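Local coordinates for protein cysteine protease-like VirA (Shigella flexneri, PDB 3EB8) that is a secreted virulence effector required for bacterial entry into epithelial cells and for the subsequent spread within and between them, at residues Met255-Glu260 with Pro308-Cys313. Numbering follows the deposited sequence.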
loop_
_atom_site.group_PDB
_atom_site.type_symbol
_atom_site.label_atom_id
_atom_site.label_comp_id
_atom_site.label_asym_id
_atom_site.label_seq_id
_atom_site.Cartn_x
_atom_site.Cartn_y
_atom_site.Cartn_z
ATOM N N MET A 255 7.752 -16.402 -1.966
ATOM C CA MET A 255 7.022 -17.497 -1.341
ATOM C C MET A 255 7.921 -18.707 -1.130
ATOM O O MET A 255 7.739 -19.444 -0.159
ATOM C CB MET A 255 5.763 -17.872 -2.125
ATOM C CG MET A 255 4.691 -16.790 -2.083
ATOM S SD MET A 255 3.137 -17.292 -2.862
ATOM C CE MET A 255 3.660 -17.585 -4.546
ATOM N N SER A 256 8.893 -18.919 -2.018
ATOM C CA SER A 256 9.802 -20.061 -1.842
ATOM C C SER A 256 10.608 -19.846 -0.589
ATOM O O SER A 256 10.798 -20.761 0.194
ATOM C CB SER A 256 10.761 -20.254 -3.024
ATOM O OG SER A 256 10.040 -20.508 -4.216
ATOM N N GLU A 257 11.083 -18.626 -0.394
ATOM C CA GLU A 257 11.837 -18.306 0.810
ATOM C C GLU A 257 10.950 -18.410 2.052
ATOM O O GLU A 257 11.381 -18.891 3.091
ATOM C CB GLU A 257 12.450 -16.910 0.697
ATOM C CG GLU A 257 12.625 -16.197 2.025
ATOM C CD GLU A 257 13.407 -14.890 1.884
ATOM O OE1 GLU A 257 13.177 -13.947 2.704
ATOM O OE2 GLU A 257 14.247 -14.818 0.944
ATOM N N ASN A 258 9.708 -17.951 1.948
ATOM C CA ASN A 258 8.780 -18.121 3.055
ATOM C C ASN A 258 8.646 -19.608 3.418
ATOM O O ASN A 258 8.763 -19.986 4.583
ATOM C CB ASN A 258 7.407 -17.524 2.737
ATOM C CG ASN A 258 6.391 -17.822 3.820
ATOM O OD1 ASN A 258 5.388 -18.469 3.567
ATOM N ND2 ASN A 258 6.664 -17.375 5.043
ATOM N N ILE A 259 8.418 -20.440 2.408
ATOM C CA ILE A 259 8.258 -21.876 2.623
ATOM C C ILE A 259 9.496 -22.538 3.237
ATOM O O ILE A 259 9.386 -23.379 4.138
ATOM C CB ILE A 259 7.980 -22.611 1.324
ATOM C CG1 ILE A 259 6.571 -22.334 0.828
ATOM C CG2 ILE A 259 8.174 -24.094 1.516
ATOM C CD1 ILE A 259 6.245 -23.121 -0.404
ATOM N N GLU A 260 10.676 -22.179 2.741
ATOM C CA GLU A 260 11.914 -22.751 3.279
ATOM C C GLU A 260 12.116 -22.393 4.750
ATOM O O GLU A 260 12.460 -23.245 5.567
ATOM C CB GLU A 260 13.134 -22.282 2.495
ATOM C CG GLU A 260 13.614 -23.253 1.423
ATOM C CD GLU A 260 12.933 -23.039 0.077
ATOM O OE1 GLU A 260 11.690 -23.170 0.003
ATOM O OE2 GLU A 260 13.650 -22.749 -0.911
ATOM N N PRO A 308 0.785 -10.098 3.584
ATOM C CA PRO A 308 0.877 -11.525 3.904
ATOM C C PRO A 308 2.020 -11.775 4.872
ATOM O O PRO A 308 3.028 -11.092 4.809
ATOM C CB PRO A 308 1.219 -12.166 2.550
ATOM C CG PRO A 308 1.780 -11.035 1.742
ATOM C CD PRO A 308 0.955 -9.868 2.143
ATOM N N SER A 309 1.862 -12.751 5.752
ATOM C CA SER A 309 2.934 -13.097 6.681
ATOM C C SER A 309 4.086 -13.767 5.920
ATOM O O SER A 309 3.860 -14.432 4.906
ATOM C CB SER A 309 2.409 -14.040 7.751
ATOM O OG SER A 309 2.159 -15.298 7.174
ATOM N N HIS A 310 5.308 -13.595 6.421
ATOM C CA HIS A 310 6.502 -14.137 5.787
ATOM C C HIS A 310 7.488 -14.616 6.852
ATOM O O HIS A 310 7.998 -13.806 7.632
ATOM C CB HIS A 310 7.182 -13.068 4.925
ATOM C CG HIS A 310 8.272 -13.608 4.053
ATOM N ND1 HIS A 310 9.615 -13.432 4.324
ATOM C CD2 HIS A 310 8.216 -14.349 2.921
ATOM C CE1 HIS A 310 10.332 -14.031 3.394
ATOM N NE2 HIS A 310 9.508 -14.592 2.529
ATOM N N ILE A 311 7.766 -15.917 6.898
ATOM C CA ILE A 311 8.702 -16.414 7.893
ATOM C C ILE A 311 10.124 -16.081 7.479
ATOM O O ILE A 311 10.538 -16.372 6.359
ATOM C CB ILE A 311 8.574 -17.938 8.143
ATOM C CG1 ILE A 311 7.108 -18.319 8.371
ATOM C CG2 ILE A 311 9.440 -18.356 9.328
ATOM C CD1 ILE A 311 6.397 -17.447 9.393
ATOM N N THR A 312 10.858 -15.446 8.382
ATOM C CA THR A 312 12.256 -15.125 8.156
ATOM C C THR A 312 13.080 -15.951 9.117
ATOM O O THR A 312 12.537 -16.728 9.904
ATOM C CB THR A 312 12.553 -13.638 8.442
ATOM O OG1 THR A 312 12.409 -13.392 9.852
ATOM C CG2 THR A 312 11.599 -12.720 7.646
ATOM N N CYS A 313 14.394 -15.775 9.061
ATOM C CA CYS A 313 15.289 -16.503 9.956
ATOM C C CYS A 313 15.197 -16.000 11.407
ATOM O O CYS A 313 15.854 -16.544 12.294
ATOM C CB CYS A 313 16.726 -16.369 9.473
ATOM S SG CYS A 313 17.195 -14.661 9.452
#
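Glu-257 reaches from its helix to the rim of the His-310 imidazole, and its chain illustrates how an extended acidic side chain can cross a histidine at about a right angle and meet the ring at its edge, while another residue holds the ring nitrogen. Glu-257 CB lies 4.2 Å from His-310 NE2. With Glu-257 CG anti to the backbone N (chi1 150°), that atom comes to 3.4 Å from His-310 CE1. The chain stays extended, so CD comes to the ring edge, in its plane, and Glu-257 OE1 ends 2.9 Å from His-310 CE1. The carboxylate is turned 51° from the ring, and OE1 lies near the ring plane, at the CE1 carbon and not at a nitrogen; any positive charge on the imidazole would probably strengthen that approach. NE2 itself is engaged by a hydrogen bond to the backbone O of Ile-254 in helix 245-265, which helps to set the ring's rotation.

Here helix 245-265 lies against the mixed sheet of this EspG/VirA-family protein, over strand 300-312, which pairs antiparallel with both 274-283 and 315-327. The helix segment belongs to the region assigned to tubulin binding. The local axes approach to 6.9 Å and cross at 58°.

Asn-258 runs past His-310 in the opposite direction. Asn-258 CB lies obliquely to the ring, 3.3 Å from His-310 CD2, and the amide end lies against the backbone and side chain of Ile-311. Just along the helix, Asn-261 hydrogen-bonds the carbonyl O of Ile-311, while the Ile-311 side chain packs on Arg-262, Met-266 and Val-271.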